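Acyl-coenzyme A thioesterase PaaI (Escherichia coli, PDB 2FS2) hydrolyses acyl-coenzyme A thioesters in phenylacetate degradation, with a preference for phenylacetyl-CoA esters that carry hydroxyl groups on the ring. Local coordinates at residues L60-F65 with Y111-I115; E32-V36 with T98-R102. All coordinates share one frame; numbering follows the deposited sequence.

Contact 1 of 2, residues L60-F65 with Y111-I115; sequences LADTAF and YDIEI
Phe65 and Ala61 of helix 54-70 close over Ile113 of strand 108-116 at the heart of the hot-dog fold, in which a long central helix is wrapped by a curled antiparallel sheet. Ile113 works with all its branches. Its CD1 lies 3.7 Å from Phe65 CB, and its CG2 meets Ala61 CB. Its CG1 rests 3.7 Å from the carbonyl O of Ala61. That oxygen is already engaged within the helix, accepting the N-H of Phe65, so the isoleucine meets a satisfied, close-packed backbone. Ala61 suits its place because a lone methyl lets the helix come near the sheet; the same CB also meets Ile115 CD1. Toward the start of 60-65, Leu60 CD2 reaches Ile115 CD1 at 3.9 Å, the two side chains crossing at a slant.

At the other end Phe65 has CG anti to its backbone N (chi1 177°), which brings the CD1-CE1 side of the ring against Tyr111 CB, with Tyr111 CG at the ring edge in its plane. The two rings are inclined at 51°, with centroids 5.8 Å apart. The tyrosine hydroxyl goes on to Gln104 and Gln72, so a polar tip is satisfied beyond an apolar stem.

Alternation along the strand explains the rest: Tyr111, Ile113 and Ile115 point toward the helix, Asp112 and Glu114 away. Asp112 forms salt bridges with Arg127 and Arg102 of its own chain and with Arg127 of the second subunit, Glu114 with Arg102 of that subunit. Phe65 and Tyr111 come closest where ring atom CD1 of Phe65 meets Tyr111 CB at 3.6 Å.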
loop_
_atom_site.group_PDB
_atom_site.type_symbol
_atom_site.label_atom_id
_atom_site.label_comp_id
_atom_site.label_asym_id
_atom_site.label_seq_id
_atom_site.Cartn_x
_atom_site.Cartn_y
_atom_site.Cartn_z
ATOM N N LEU B 60 1.926 16.141 -7.546
ATOM C CA LEU B 60 2.347 17.017 -6.551
ATOM C C LEU B 60 3.044 16.265 -5.417
ATOM O O LEU B 60 4.012 16.758 -4.842
ATOM C CB LEU B 60 1.119 17.784 -6.006
ATOM C CG LEU B 60 1.318 18.714 -4.795
ATOM C CD1 LEU B 60 2.342 19.857 -5.117
ATOM C CD2 LEU B 60 -0.039 19.363 -4.409
ATOM N N ALA B 61 2.480 15.104 -5.016
ATOM C CA ALA B 61 3.051 14.366 -3.904
ATOM C C ALA B 61 4.450 13.823 -4.303
ATOM O O ALA B 61 5.377 13.829 -3.510
ATOM C CB ALA B 61 2.081 13.192 -3.447
ATOM N N ASP B 62 4.599 13.471 -5.543
ATOM C CA ASP B 62 5.748 12.774 -6.074
ATOM C C ASP B 62 6.809 13.801 -6.255
ATOM O O ASP B 62 7.994 13.500 -6.171
ATOM C CB ASP B 62 5.350 12.211 -7.452
ATOM C CG ASP B 62 6.443 11.333 -8.104
ATOM O OD1 ASP B 62 7.238 10.640 -7.375
ATOM O OD2 ASP B 62 6.554 11.227 -9.349
ATOM N N THR B 63 6.399 15.045 -6.473
ATOM C CA THR B 63 7.384 16.109 -6.523
ATOM C C THR B 63 7.955 16.421 -5.130
ATOM O O THR B 63 9.179 16.618 -4.999
ATOM C CB THR B 63 6.739 17.374 -7.118
ATOM O OG1 THR B 63 6.314 17.102 -8.454
ATOM C CG2 THR B 63 7.735 18.442 -7.309
ATOM N N ALA B 64 7.124 16.562 -4.072
ATOM C CA ALA B 64 7.681 16.775 -2.766
ATOM C C ALA B 64 8.545 15.568 -2.395
ATOM O O ALA B 64 9.564 15.683 -1.750
ATOM C CB ALA B 64 6.521 16.950 -1.642
ATOM N N PHE B 65 8.068 14.395 -2.752
ATOM C CA PHE B 65 8.857 13.200 -2.499
ATOM C C PHE B 65 10.315 13.209 -3.208
ATOM O O PHE B 65 11.315 12.868 -2.571
ATOM C CB PHE B 65 7.987 12.041 -2.992
ATOM C CG PHE B 65 8.637 10.707 -2.896
ATOM C CD1 PHE B 65 9.392 10.362 -1.811
ATOM C CD2 PHE B 65 8.373 9.749 -3.831
ATOM C CE1 PHE B 65 10.044 9.059 -1.731
ATOM C CE2 PHE B 65 8.971 8.421 -3.705
ATOM C CZ PHE B 65 9.843 8.143 -2.674
ATOM N N TYR B 111 9.525 7.774 2.928
ATOM C CA TYR B 111 9.183 9.235 3.033
ATOM C C TYR B 111 7.669 9.303 3.078
ATOM O O TYR B 111 7.001 8.632 2.280
ATOM C CB TYR B 111 9.622 9.982 1.782
ATOM C CG TYR B 111 11.178 10.176 1.781
ATOM C CD1 TYR B 111 12.004 9.074 1.528
ATOM C CD2 TYR B 111 11.761 11.396 2.137
ATOM C CE1 TYR B 111 13.424 9.168 1.644
ATOM C CE2 TYR B 111 13.214 11.536 2.272
ATOM C CZ TYR B 111 13.999 10.402 1.960
ATOM O OH TYR B 111 15.315 10.433 2.143
ATOM N N ASP B 112 7.171 10.123 3.986
ATOM C CA ASP B 112 5.739 10.348 4.172
ATOM C C ASP B 112 5.477 11.724 3.606
ATOM O O ASP B 112 6.204 12.646 3.956
ATOM C CB ASP B 112 5.443 10.434 5.614
ATOM C CG ASP B 112 5.165 9.054 6.215
ATOM O OD1 ASP B 112 5.372 8.072 5.447
ATOM O OD2 ASP B 112 4.711 8.825 7.384
ATOM N N ILE B 113 4.394 11.848 2.843
ATOM C CA ILE B 113 4.052 13.123 2.270
ATOM C C ILE B 113 2.580 13.402 2.692
ATOM O O ILE B 113 1.708 12.522 2.658
ATOM C CB ILE B 113 4.122 13.097 0.713
ATOM C CG1 ILE B 113 5.536 13.178 0.107
ATOM C CG2 ILE B 113 3.246 14.246 0.094
ATOM C CD1 ILE B 113 6.491 11.933 0.435
ATOM N N GLU B 114 2.288 14.631 3.067
ATOM C CA GLU B 114 0.878 14.987 3.309
ATOM C C GLU B 114 0.548 16.195 2.447
ATOM O O GLU B 114 1.281 17.186 2.480
ATOM C CB GLU B 114 0.721 15.317 4.786
ATOM C CG GLU B 114 -0.700 15.857 5.165
ATOM C CD GLU B 114 -1.001 15.747 6.663
ATOM O OE1 GLU B 114 -0.007 15.581 7.452
ATOM O OE2 GLU B 114 -2.232 15.814 7.075
ATOM N N ILE B 115 -0.626 16.182 1.819
ATOM C CA ILE B 115 -1.137 17.322 1.085
ATOM C C ILE B 115 -2.343 17.969 1.826
ATOM O O ILE B 115 -3.295 17.292 2.164
ATOM C CB ILE B 115 -1.532 16.975 -0.430
ATOM C CG1 ILE B 115 -0.389 16.297 -1.225
ATOM C CG2 ILE B 115 -2.054 18.252 -1.198
ATOM C CD1 ILE B 115 -0.765 15.953 -2.716
#

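Contact 2 of 2, residues E32-V36 with T98-R102; sequences EGFAV and TAQVR
The Phe34 ring lies across the neighbouring strand, with CG of Gln100 at its edge, near the ring plane. Two further neighbours come to it obliquely: Thr98 CG2, 3.6 Å from Phe34 CE1, and the carbonyl O of Ala99, 3.5 Å from Phe34 CD1. The extended first torsion of Phe34 (chi1 178°) brings CE1 to the methyl of Thr98. The threonine serves two neighbours, its methyl meeting Phe34 and its OG1 sitting 3.6 Å from Val36 CG2; the valine and threonine run side by side, and their beta-branched shapes suit extended backbone.

Beneath these side chains two antiparallel strands of the hot-dog sheet are joined. Ala35 and Ala99 form the hydrogen-bonded pair: Ala99 N gives a nearly straight bond to Ala35 O (2.8 Å, 167°), and Ala35 N returns a longer one to Ala99 O (3.2 Å). Both methyls lie on the face toward helix 54-70, where their small size allows close approach. Just before strand 34-40 begins, Gly33 O accepts a bond from Val101 N at 2.9 Å, while Val101 CG1 packs 3.7 Å from Gly33 CA. Glycine suits this site because the backbone has a positive phi (74°) and a side chain would run into Val101 CG1.

The chemistry therefore divides by role: backbone hydrogen bonds fix the register, while the side chains differ by face, small and apolar toward the helix, larger and mixed in polarity on the face bearing Phe34, Val36, Thr98 and Gln100.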
loop_
_atom_site.group_PDB
_atom_site.type_symbol
_atom_site.label_atom_id
_atom_site.label_comp_id
_atom_site.label_asym_id
_atom_site.label_seq_id
_atom_site.Cartn_x
_atom_site.Cartn_y
_atom_site.Cartn_z
ATOM N N GLU B 32 17.405 18.691 5.152
ATOM C CA GLU B 32 17.847 17.365 4.729
ATOM C C GLU B 32 16.675 16.379 5.002
ATOM O O GLU B 32 16.206 16.387 6.095
ATOM C CB GLU B 32 18.956 16.991 5.660
ATOM C CG GLU B 32 19.369 15.562 5.429
ATOM C CD GLU B 32 20.686 15.233 6.183
ATOM O OE1 GLU B 32 20.658 15.493 7.414
ATOM O OE2 GLU B 32 21.730 14.766 5.536
ATOM N N GLY B 33 16.218 15.586 4.041
ATOM C CA GLY B 33 15.102 14.669 4.261
ATOM C C GLY B 33 13.739 15.403 4.327
ATOM O O GLY B 33 12.772 14.856 4.925
ATOM N N PHE B 34 13.608 16.616 3.757
ATOM C CA PHE B 34 12.418 17.391 4.074
ATOM C C PHE B 34 12.192 18.366 2.959
ATOM O O PHE B 34 13.148 19.124 2.640
ATOM C CB PHE B 34 12.559 18.130 5.413
ATOM C CG PHE B 34 11.355 19.005 5.771
ATOM C CD1 PHE B 34 10.175 18.425 6.384
ATOM C CD2 PHE B 34 11.381 20.391 5.527
ATOM C CE1 PHE B 34 9.025 19.282 6.699
ATOM C CE2 PHE B 34 10.238 21.213 5.825
ATOM C CZ PHE B 34 9.047 20.659 6.443
ATOM N N ALA B 35 10.943 18.463 2.463
ATOM C CA ALA B 35 10.616 19.452 1.373
ATOM C C ALA B 35 9.128 19.798 1.455
ATOM O O ALA B 35 8.331 18.922 1.801
ATOM C CB ALA B 35 10.900 18.824 -0.031
ATOM N N VAL B 36 8.754 21.017 1.090
ATOM C CA VAL B 36 7.397 21.540 1.125
ATOM C C VAL B 36 7.262 22.224 -0.195
ATOM O O VAL B 36 8.169 23.033 -0.601
ATOM C CB VAL B 36 7.143 22.546 2.286
ATOM C CG1 VAL B 36 5.733 23.147 2.239
ATOM C CG2 VAL B 36 7.315 21.956 3.635
ATOM N N THR B 98 3.975 18.337 1.963
ATOM C CA THR B 98 5.117 18.278 2.805
ATOM C C THR B 98 5.593 16.846 2.850
ATOM O O THR B 98 4.818 15.954 3.196
ATOM C CB THR B 98 4.698 18.640 4.144
ATOM O OG1 THR B 98 4.289 20.037 4.163
ATOM C CG2 THR B 98 5.838 18.647 5.171
ATOM N N ALA B 99 6.886 16.651 2.606
ATOM C CA ALA B 99 7.440 15.326 2.572
ATOM C C ALA B 99 8.467 15.241 3.679
ATOM O O ALA B 99 9.262 16.139 3.836
ATOM C CB ALA B 99 8.058 15.146 1.220
ATOM N N GLN B 100 8.489 14.173 4.470
ATOM C CA GLN B 100 9.374 14.054 5.619
ATOM C C GLN B 100 9.962 12.635 5.546
ATOM O O GLN B 100 9.191 11.687 5.373
ATOM C CB GLN B 100 8.512 13.867 6.843
ATOM C CG GLN B 100 8.072 14.951 7.526
ATOM C CD GLN B 100 7.067 14.495 8.576
ATOM O OE1 GLN B 100 7.442 13.866 9.565
ATOM N NE2 GLN B 100 5.826 14.777 8.343
ATOM N N VAL B 101 11.264 12.504 5.719
ATOM C CA VAL B 101 11.939 11.189 5.791
ATOM C C VAL B 101 11.454 10.465 7.109
ATOM O O VAL B 101 11.341 11.079 8.174
ATOM C CB VAL B 101 13.479 11.336 5.697
ATOM C CG1 VAL B 101 14.039 12.131 6.795
ATOM C CG2 VAL B 101 14.188 9.992 5.734
ATOM N N ARG B 102 11.040 9.211 6.978
ATOM C CA ARG B 102 10.853 8.262 8.146
ATOM C C ARG B 102 12.032 7.291 8.292
ATOM O O ARG B 102 12.334 6.917 9.362
ATOM C CB ARG B 102 9.644 7.375 7.848
ATOM C CG ARG B 102 8.372 8.216 7.591
ATOM C CD ARG B 102 8.020 9.212 8.716
ATOM N NE ARG B 102 7.950 8.646 10.069
ATOM C CZ ARG B 102 6.883 7.969 10.601
ATOM N NH1 ARG B 102 5.822 7.696 9.903
ATOM N NH2 ARG B 102 6.844 7.604 11.859
#

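Contact 1 is the buried core, about 3 Å from the chain's centre; contact 2 lies farther out, about 9 Å from it, and is only partly buried. The centres of the two contacts are about 8 Å apart, and strands 94-101 and 108-116 are neighbours in one sheet, with probable hydrogen bonds from Gln100 N to Asp112 O and from Glu114 N to Thr98 O. Ala99 bridges them: its CB packs against both Ala64 O and Ile113 CG1, each at 3.4 Å. Their chemistry follows their place. Contact 1 joins helix to sheet through apolar side chains, whereas contact 2 joins strand to strand chiefly through backbone hydrogen bonds, with side-chain packing on the more exposed face.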